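Long-range contacts in cellulase (PDB 6UI3), which cleaves beta-1,4-glucan chains internally as a broad-specificity endoglucanase, the deposited chain being the glycoside hydrolase family 5 catalytic domain of a longer protein: residues A[111-116]-A[150-156]; A[228-233]-A[273-277]; A[253-257]-A[296-300]. All coordinates share one frame. Where two conformers were deposited one is given. Residues are numbered along the deposited sequence.

Contact 1: A[111-116]-A[150-156]. Unlike the reference sequence in segment 150-156: Q152 (reference Glu).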
loop_
_atom_site.group_PDB
_atom_site.type_symbol
_atom_site.label_atom_id
_atom_site.label_comp_id
_atom_site.label_asym_id
_atom_site.label_seq_id
_atom_site.Cartn_x
_atom_site.Cartn_y
_atom_site.Cartn_z
ATOM N N PHE A 111 -14.995 -1.849 8.636
ATOM C CA PHE A 111 -14.353 -2.777 9.570
ATOM C C PHE A 111 -12.878 -2.475 9.806
ATOM O O PHE A 111 -12.313 -2.967 10.786
ATOM C CB PHE A 111 -14.609 -4.250 9.197
ATOM C CG PHE A 111 -13.696 -4.859 8.134
ATOM C CD1 PHE A 111 -12.429 -5.306 8.463
ATOM C CD2 PHE A 111 -14.146 -5.087 6.848
ATOM C CE1 PHE A 111 -11.620 -5.909 7.532
ATOM C CE2 PHE A 111 -13.323 -5.708 5.903
ATOM C CZ PHE A 111 -12.076 -6.118 6.257
ATOM N N GLN A 112 -12.244 -1.680 8.943
ATOM C CA GLN A 112 -10.854 -1.298 9.164
ATOM C C GLN A 112 -10.637 -0.684 10.536
ATOM O O GLN A 112 -9.526 -0.763 11.081
ATOM C CB GLN A 112 -10.433 -0.288 8.093
ATOM C CG GLN A 112 -8.963 0.140 8.170
ATOM C CD GLN A 112 -8.619 1.174 7.106
ATOM O OE1 GLN A 112 -7.970 0.862 6.117
ATOM N NE2 GLN A 112 -9.080 2.399 7.289
ATOM N N GLY A 113 -11.655 -0.008 11.080
ATOM C CA GLY A 113 -11.555 0.634 12.379
ATOM C C GLY A 113 -12.135 -0.145 13.540
ATOM O O GLY A 113 -12.404 0.425 14.600
ATOM N N GLN A 114 -12.334 -1.447 13.346
ATOM C CA GLN A 114 -13.012 -2.299 14.320
ATOM C C GLN A 114 -12.144 -3.480 14.745
ATOM O O GLN A 114 -12.657 -4.542 15.111
ATOM C CB GLN A 114 -14.371 -2.743 13.791
ATOM C CG GLN A 114 -15.291 -1.547 13.502
ATOM C CD GLN A 114 -16.649 -1.980 13.029
ATOM O OE1 GLN A 114 -16.771 -2.750 12.087
ATOM N NE2 GLN A 114 -17.683 -1.502 13.705
ATOM N N PHE A 115 -10.824 -3.280 14.777
ATOM C CA PHE A 115 -9.879 -4.327 15.189
ATOM C C PHE A 115 -9.775 -4.369 16.707
ATOM O O PHE A 115 -8.811 -3.911 17.322
ATOM C CB PHE A 115 -8.533 -4.146 14.485
ATOM C CG PHE A 115 -8.537 -4.726 13.089
ATOM C CD1 PHE A 115 -9.200 -4.083 12.049
ATOM C CD2 PHE A 115 -7.937 -5.956 12.828
ATOM C CE1 PHE A 115 -9.274 -4.653 10.782
ATOM C CE2 PHE A 115 -7.998 -6.524 11.568
ATOM C CZ PHE A 115 -8.648 -5.879 10.543
ATOM N N ASP A 116 -10.807 -4.958 17.313
ATOM C CA ASP A 116 -10.927 -5.117 18.755
ATOM C C ASP A 116 -11.711 -6.397 19.034
ATOM O O ASP A 116 -12.353 -6.960 18.151
ATOM C CB ASP A 116 -11.553 -3.870 19.409
ATOM C CG ASP A 116 -12.836 -3.425 18.719
ATOM O OD1 ASP A 116 -13.757 -4.248 18.635
ATOM O OD2 ASP A 116 -12.908 -2.264 18.237
ATOM N N ILE A 150 -5.505 -5.739 4.452
ATOM C CA ILE A 150 -6.256 -4.628 5.047
ATOM C C ILE A 150 -5.286 -3.453 5.104
ATOM O O ILE A 150 -4.110 -3.644 5.393
ATOM C CB ILE A 150 -6.860 -5.008 6.417
ATOM C CG1 ILE A 150 -7.708 -3.864 6.989
ATOM C CG2 ILE A 150 -5.777 -5.458 7.396
ATOM C CD1 ILE A 150 -8.941 -3.479 6.174
ATOM N N ASN A 151 -5.756 -2.241 4.838
ATOM C CA ASN A 151 -4.873 -1.072 4.710
ATOM C C ASN A 151 -4.229 -0.661 6.039
ATOM O O ASN A 151 -3.027 -0.865 6.245
ATOM C CB ASN A 151 -5.682 0.065 4.083
ATOM C CG ASN A 151 -4.952 1.363 4.103
ATOM O OD1 ASN A 151 -3.798 1.423 3.652
ATOM N ND2 ASN A 151 -5.574 2.399 4.627
ATOM N N GLN A 152 -5.003 -0.049 6.935
ATOM C CA GLN A 152 -4.507 0.517 8.198
ATOM C C GLN A 152 -5.405 0.056 9.338
ATOM O O GLN A 152 -6.175 0.837 9.920
ATOM C CB GLN A 152 -4.361 2.037 8.110
ATOM C CG GLN A 152 -3.132 2.393 7.261
ATOM C CD GLN A 152 -2.884 3.851 7.000
ATOM O OE1 GLN A 152 -1.808 4.220 6.522
ATOM N NE2 GLN A 152 -3.846 4.683 7.286
ATOM N N PRO A 153 -5.335 -1.233 9.669
ATOM C CA PRO A 153 -6.253 -1.810 10.659
ATOM C C PRO A 153 -6.034 -1.221 12.040
ATOM O O PRO A 153 -4.895 -1.106 12.506
ATOM C CB PRO A 153 -5.889 -3.302 10.651
ATOM C CG PRO A 153 -4.440 -3.326 10.199
ATOM C CD PRO A 153 -4.349 -2.217 9.183
ATOM N N ARG A 154 -7.129 -0.901 12.721
ATOM C CA ARG A 154 -7.009 -0.233 14.006
ATOM C C ARG A 154 -8.331 -0.316 14.753
ATOM O O ARG A 154 -9.350 -0.763 14.221
ATOM C CB ARG A 154 -6.582 1.232 13.816
ATOM C CG ARG A 154 -7.569 2.059 13.028
ATOM C CD ARG A 154 -6.987 3.423 12.787
ATOM N NE ARG A 154 -7.809 4.383 12.081
ATOM C CZ ARG A 154 -7.856 4.496 10.761
ATOM N NH1 ARG A 154 -7.203 3.654 9.984
ATOM N NH2 ARG A 154 -8.573 5.470 10.223
ATOM N N HIS A 155 -8.305 0.149 15.996
ATOM C CA HIS A 155 -9.505 0.411 16.778
ATOM C C HIS A 155 -9.783 1.906 16.699
ATOM O O HIS A 155 -8.996 2.713 17.205
ATOM C CB HIS A 155 -9.284 -0.013 18.227
ATOM C CG HIS A 155 -10.339 0.468 19.175
ATOM N ND1 HIS A 155 -11.565 -0.149 19.307
ATOM C CD2 HIS A 155 -10.352 1.512 20.037
ATOM C CE1 HIS A 155 -12.284 0.487 20.215
ATOM N NE2 HIS A 155 -11.570 1.501 20.673
ATOM N N GLU A 156 -10.901 2.274 16.068
ATOM C CA GLU A 156 -11.384 3.667 16.015
ATOM C C GLU A 156 -10.251 4.545 15.481
ATOM O O GLU A 156 -9.731 4.260 14.393
ATOM C CB GLU A 156 -11.991 4.087 17.349
ATOM C CG GLU A 156 -13.186 3.252 17.723
ATOM C CD GLU A 156 -13.868 3.723 18.992
ATOM O OE1 GLU A 156 -13.327 4.620 19.674
ATOM O OE2 GLU A 156 -14.944 3.183 19.308
#

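Contact 2: A[228-233]-A[273-277]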
loop_
_atom_site.group_PDB
_atom_site.type_symbol
_atom_site.label_atom_id
_atom_site.label_comp_id
_atom_site.label_asym_id
_atom_site.label_seq_id
_atom_site.Cartn_x
_atom_site.Cartn_y
_atom_site.Cartn_z
ATOM N N ASN A 228 6.275 14.943 11.882
ATOM C CA ASN A 228 6.087 16.394 11.869
ATOM C C ASN A 228 6.622 17.037 10.602
ATOM O O ASN A 228 6.077 18.051 10.153
ATOM C CB ASN A 228 6.697 17.029 13.116
ATOM C CG ASN A 228 5.856 16.812 14.345
ATOM O OD1 ASN A 228 4.639 16.646 14.268
ATOM N ND2 ASN A 228 6.500 16.844 15.501
ATOM N N LEU A 229 7.668 16.465 10.012
ATOM C CA LEU A 229 8.193 16.937 8.738
ATOM C C LEU A 229 7.406 16.369 7.564
ATOM O O LEU A 229 7.044 17.099 6.633
ATOM C CB LEU A 229 9.662 16.521 8.621
ATOM C CG LEU A 229 10.316 16.815 7.273
ATOM C CD1 LEU A 229 10.421 18.309 6.994
ATOM C CD2 LEU A 229 11.701 16.154 7.174
ATOM N N ALA A 230 7.151 15.064 7.579
ATOM C CA ALA A 230 6.679 14.384 6.382
ATOM C C ALA A 230 5.190 14.522 6.128
ATOM O O ALA A 230 4.770 14.523 4.962
ATOM C CB ALA A 230 7.024 12.889 6.413
ATOM N N LEU A 231 4.367 14.581 7.167
ATOM C CA LEU A 231 2.928 14.497 6.981
ATOM C C LEU A 231 2.113 15.511 7.765
ATOM O O LEU A 231 0.978 15.778 7.368
ATOM C CB LEU A 231 2.428 13.080 7.300
ATOM C CG LEU A 231 1.001 12.691 6.907
ATOM C CD1 LEU A 231 0.769 12.949 5.440
ATOM C CD2 LEU A 231 0.757 11.227 7.242
ATOM N N ASN A 232 2.632 16.082 8.841
ATOM C CA ASN A 232 1.890 17.101 9.579
ATOM C C ASN A 232 1.816 18.360 8.729
ATOM O O ASN A 232 2.844 18.952 8.401
ATOM C CB ASN A 232 2.648 17.381 10.868
ATOM C CG ASN A 232 1.891 18.241 11.843
ATOM O OD1 ASN A 232 0.956 18.953 11.497
ATOM N ND2 ASN A 232 2.346 18.210 13.090
ATOM N N ILE A 233 0.601 18.794 8.389
ATOM C CA ILE A 233 0.394 19.928 7.502
ATOM C C ILE A 233 0.127 21.230 8.244
ATOM O O ILE A 233 -0.089 22.262 7.596
ATOM C CB ILE A 233 -0.728 19.661 6.473
ATOM C CG1 ILE A 233 -2.070 19.383 7.150
ATOM C CG2 ILE A 233 -0.354 18.493 5.570
ATOM C CD1 ILE A 233 -3.280 19.371 6.187
ATOM N N ALA A 273 5.655 9.389 1.823
ATOM C CA ALA A 273 5.706 10.640 1.066
ATOM C C ALA A 273 6.242 11.711 2.007
ATOM O O ALA A 273 6.392 11.484 3.213
ATOM C CB ALA A 273 4.345 11.066 0.530
ATOM N N ILE A 274 6.539 12.885 1.441
ATOM C CA ILE A 274 6.803 14.098 2.218
ATOM C C ILE A 274 5.942 15.211 1.631
ATOM O O ILE A 274 6.033 15.517 0.434
ATOM C CB ILE A 274 8.293 14.473 2.279
ATOM C CG1 ILE A 274 8.475 15.833 2.980
ATOM C CG2 ILE A 274 8.975 14.423 0.904
ATOM C CD1 ILE A 274 9.877 16.131 3.442
ATOM N N THR A 275 5.082 15.788 2.462
ATOM C CA THR A 275 4.127 16.788 2.010
ATOM C C THR A 275 4.819 18.089 1.608
ATOM O O THR A 275 5.842 18.493 2.179
ATOM C CB THR A 275 3.059 16.989 3.100
ATOM O OG1 THR A 275 1.950 17.705 2.553
ATOM C CG2 THR A 275 3.592 17.728 4.327
ATOM N N ASP A 276 4.244 18.754 0.602
ATOM C CA ASP A 276 4.813 19.994 0.084
ATOM C C ASP A 276 4.592 21.124 1.085
ATOM O O ASP A 276 3.451 21.525 1.350
ATOM C CB ASP A 276 4.173 20.348 -1.261
ATOM C CG ASP A 276 4.921 21.415 -2.019
ATOM O OD1 ASP A 276 5.955 21.912 -1.521
ATOM O OD2 ASP A 276 4.442 21.777 -3.127
ATOM N N LYS A 277 5.681 21.669 1.604
ATOM C CA LYS A 277 5.670 22.870 2.431
ATOM C C LYS A 277 6.492 23.959 1.746
ATOM O O LYS A 277 7.170 24.750 2.402
ATOM C CB LYS A 277 6.173 22.561 3.838
ATOM C CG LYS A 277 5.344 21.504 4.563
ATOM C CD LYS A 277 5.828 21.248 5.967
ATOM C CE LYS A 277 5.126 20.081 6.602
ATOM N NZ LYS A 277 5.509 19.929 8.038
HETATM O O HOH W 1 7.660 18.825 4.278
#

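Contact 3: A[253-257]-A[296-300]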
loop_
_atom_site.group_PDB
_atom_site.type_symbol
_atom_site.label_atom_id
_atom_site.label_comp_id
_atom_site.label_asym_id
_atom_site.label_seq_id
_atom_site.Cartn_x
_atom_site.Cartn_y
_atom_site.Cartn_z
ATOM N N PHE A 253 14.475 1.799 9.909
ATOM C CA PHE A 253 14.726 0.801 8.872
ATOM C C PHE A 253 15.661 -0.296 9.360
ATOM O O PHE A 253 15.461 -1.475 9.040
ATOM C CB PHE A 253 15.227 1.459 7.578
ATOM C CG PHE A 253 14.107 1.939 6.695
ATOM C CD1 PHE A 253 13.658 3.243 6.789
ATOM C CD2 PHE A 253 13.466 1.066 5.823
ATOM C CE1 PHE A 253 12.611 3.688 6.023
ATOM C CE2 PHE A 253 12.400 1.500 5.058
ATOM C CZ PHE A 253 11.981 2.819 5.153
ATOM N N ARG A 254 16.687 0.058 10.139
ATOM C CA ARG A 254 17.520 -0.983 10.730
ATOM C C ARG A 254 16.689 -1.916 11.616
ATOM O O ARG A 254 16.928 -3.125 11.653
ATOM C CB ARG A 254 18.660 -0.360 11.534
ATOM C CG ARG A 254 19.764 0.275 10.706
ATOM C CD ARG A 254 20.865 0.808 11.573
ATOM N NE ARG A 254 21.918 1.516 10.836
ATOM C CZ ARG A 254 23.016 0.951 10.367
ATOM N NH1 ARG A 254 23.219 -0.342 10.501
ATOM N NH2 ARG A 254 23.909 1.695 9.747
ATOM N N MET A 255 15.730 -1.360 12.359
ATOM C CA MET A 255 14.887 -2.179 13.223
ATOM C C MET A 255 13.979 -3.095 12.404
ATOM O O MET A 255 13.815 -4.274 12.751
ATOM C CB MET A 255 14.117 -1.255 14.165
ATOM C CG MET A 255 13.096 -1.938 15.059
ATOM S SD MET A 255 11.533 -2.236 14.241
ATOM C CE MET A 255 10.967 -0.556 13.986
ATOM N N LEU A 256 13.397 -2.597 11.312
ATOM C CA LEU A 256 12.563 -3.451 10.469
ATOM C C LEU A 256 13.401 -4.564 9.855
ATOM O O LEU A 256 12.936 -5.702 9.704
ATOM C CB LEU A 256 11.901 -2.615 9.373
ATOM C CG LEU A 256 10.810 -1.650 9.845
ATOM C CD1 LEU A 256 10.422 -0.708 8.724
ATOM C CD2 LEU A 256 9.562 -2.371 10.380
ATOM N N ASN A 257 14.637 -4.239 9.475
ATOM C CA ASN A 257 15.552 -5.237 8.944
ATOM C C ASN A 257 15.837 -6.316 9.985
ATOM O O ASN A 257 15.834 -7.512 9.669
ATOM C CB ASN A 257 16.835 -4.538 8.495
ATOM C CG ASN A 257 17.798 -5.479 7.822
ATOM O OD1 ASN A 257 17.453 -6.093 6.805
ATOM N ND2 ASN A 257 19.009 -5.584 8.358
ATOM N N ALA A 296 18.644 -0.324 0.836
ATOM C CA ALA A 296 19.720 -1.055 1.508
ATOM C C ALA A 296 19.209 -2.308 2.205
ATOM O O ALA A 296 19.981 -3.261 2.402
ATOM C CB ALA A 296 20.420 -0.129 2.506
ATOM N N TYR A 297 17.931 -2.332 2.594
ATOM C CA TYR A 297 17.305 -3.480 3.248
ATOM C C TYR A 297 16.261 -4.157 2.362
ATOM O O TYR A 297 15.420 -4.917 2.862
ATOM C CB TYR A 297 16.756 -3.080 4.620
ATOM C CG TYR A 297 17.839 -2.423 5.451
ATOM C CD1 TYR A 297 18.944 -3.145 5.889
ATOM C CD2 TYR A 297 17.807 -1.065 5.735
ATOM C CE1 TYR A 297 19.967 -2.535 6.615
ATOM C CE2 TYR A 297 18.826 -0.452 6.454
ATOM C CZ TYR A 297 19.914 -1.193 6.885
ATOM O OH TYR A 297 20.945 -0.614 7.608
ATOM N N GLY A 298 16.323 -3.922 1.052
ATOM C CA GLY A 298 15.464 -4.618 0.111
ATOM C C GLY A 298 13.997 -4.262 0.187
ATOM O O GLY A 298 13.153 -5.076 -0.207
ATOM N N MET A 299 13.666 -3.052 0.646
ATOM C CA MET A 299 12.279 -2.669 0.827
ATOM C C MET A 299 11.824 -1.732 -0.280
ATOM O O MET A 299 12.299 -0.582 -0.338
ATOM C CB MET A 299 12.107 -2.004 2.191
ATOM C CG MET A 299 12.618 -2.884 3.309
ATOM S SD MET A 299 12.489 -2.140 4.932
ATOM C CE MET A 299 13.333 -3.311 5.962
ATOM N N PRO A 300 10.911 -2.146 -1.150
ATOM C CA PRO A 300 10.376 -1.204 -2.137
ATOM C C PRO A 300 9.554 -0.125 -1.452
ATOM O O PRO A 300 8.919 -0.356 -0.415
ATOM C CB PRO A 300 9.496 -2.070 -3.048
ATOM C CG PRO A 300 9.441 -3.388 -2.460
ATOM C CD PRO A 300 10.342 -3.497 -1.286
#

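Contact 1: A[111-116]-A[150-156]
F111 starts the contact modestly: its flat apolar ring brings CE1 to 3.9 Å from CD1 of I150. Q112 does much more. Its backbone O accepts the amide N of R154 (2.9 Å), while its long, extended side chain carries OE1 to two donors, ND2 of N151, whose OD1 bonds R64, and the backbone N of Q152, each 3.2 Å away; an amide suits this place because its NE2 can bond H108 as well. G113 contributes through its backbone: its O receives N of E156 at 2.8 Å. Q114 turns its side chain away but shares a single beta bridge with H155, completed by F115 N bonding to R154 O (3.0 Å). F115, at the centre of an inverse gamma turn, lays its ring face on P153, whose CB sits 3.6 Å from the ring centroid in a CH-pi contact. D116 ends the segment: OD2 accepts ND1 of H155 at 2.7 Å. Residues 151-153 match the Asn-Glu-Pro motif that carries the acid/base glutamate in GH5 enzymes, although the deposited chain has Q152 where the reference has Glu; OE1 of Q152 bonds H222. Both loops leave the barrel at neighbouring strands, 101-105 and 145-148. I123 of helix 120-137 touches F111 and F115, while L169 of helix 163-182 touches F115 and P153.

Contact 2: A[228-233]-A[273-277]
Where helix 227-230 ends, L231 is the first residue to leave helical backbone angles, and the backbone carbonyls at its C-terminal end face the loop 273-277. The backbones come closest at A230 and I274, whose CA atoms lie 4.2 Å apart. There A230 O accepts N of T275 at 2.8 Å and also receives a CA-H...O contact from I274 CA at 3.4 Å. Water 1 adds a second link by donating to L229 O (3.0 Å) and to T275 O (2.8 Å). Among the side chains K277 is the main polar anchor: its extended chain carries NZ to N228 O and N232 O, 2.9 Å from each, and the same ammonium group bonds T237. A lysine suits this place because its ammonium group can donate to several carbonyls at once, one at the helix end (N228) and one in the loop after it (N232). N232 ND2 in turn bonds N228 OD1 at 3.0 Å. Small A230 lets the chains approach closely, whereas L229 CG packs on I274 CD1 at 3.9 Å, both against F286 of helix 280-296. T275 has its CG2 4.2 Å from L231 CA, and its OG1 bonds the backbone of R315. Joining the loop regions that follow strands 217-222 and 267-272, the contact is typical of a TIM barrel, where adjacent beta-to-alpha connections brace each other on the face that holds the active site.

Contact 3: A[253-257]-A[296-300]
Two bumps from the segment 296-300, the Y297 ring and the M299 side chain, press into the side of helix 243-261 at residues 253-257, and no hydrogen bond passes between the segments. The contact therefore rests on packing and a Met-aromatic interaction. The Y297 ring lies in the hollow between R254 and N257, with F253 O over one of its faces. Its CD1 approaches CG of N257 to 3.2 Å, its CD2 lies 4.1 Å from F253 CB, and its OH reaches CG of R254 at 3.4 Å. Tyrosine suits this border position: the flat ring lies against the helix, with its hydroxyl ending near the surface, over one face of the R254 guanidinium. The charge of R254 itself is met by D250, a turn earlier. M299 fills a second, deeper hollow. Its long, unbranched chain runs out so that CE lodges 3.8 Å from L256 CB and 3.9 Å from N257 N, while SD stands at the edge of the F253 ring, 3.5 Å from CD2. Between the two bumps G298, at positive phi as C-prime residue of a Schellman motif, ends the preceding helix and turns the chain, so that Y297 and M299 can both point at the same helix. Behind them, P300 pairs by backbone hydrogen bonding with I269 as the chain enters strand 301-305. F253 also meets Y290 of helix 280-296 edge-to-face, M299 touches V267 of strand 267-272, and L256 packs on V206 of helix 203-208, so helix 243-261 is wedged between barrel wall and flanking helices.

How the contacts relate
All three contacts belong to one eight-stranded parallel barrel with surrounding helices. Contact 1 comes first along the chain and closes before the others open; contacts 2 and 3 alternate, in the order 228-233, 253-257, 273-277, 296-300. Their centres lie 22 to 25 Å apart and none touches another; the nearest atoms of contacts 1 and 2 are about 7 Å apart. Contacts 1 and 2 join loop regions beyond the C-terminal ends of strands 101-105 and 145-148 and of strands 217-222 and 267-272, the catalytic face of TIM barrels. Contact 3 instead packs helix 243-261 against the entry to strand 301-305. Helix 280-296 connects the second segments of contacts 2 and 3, linking the two ends of the barrel.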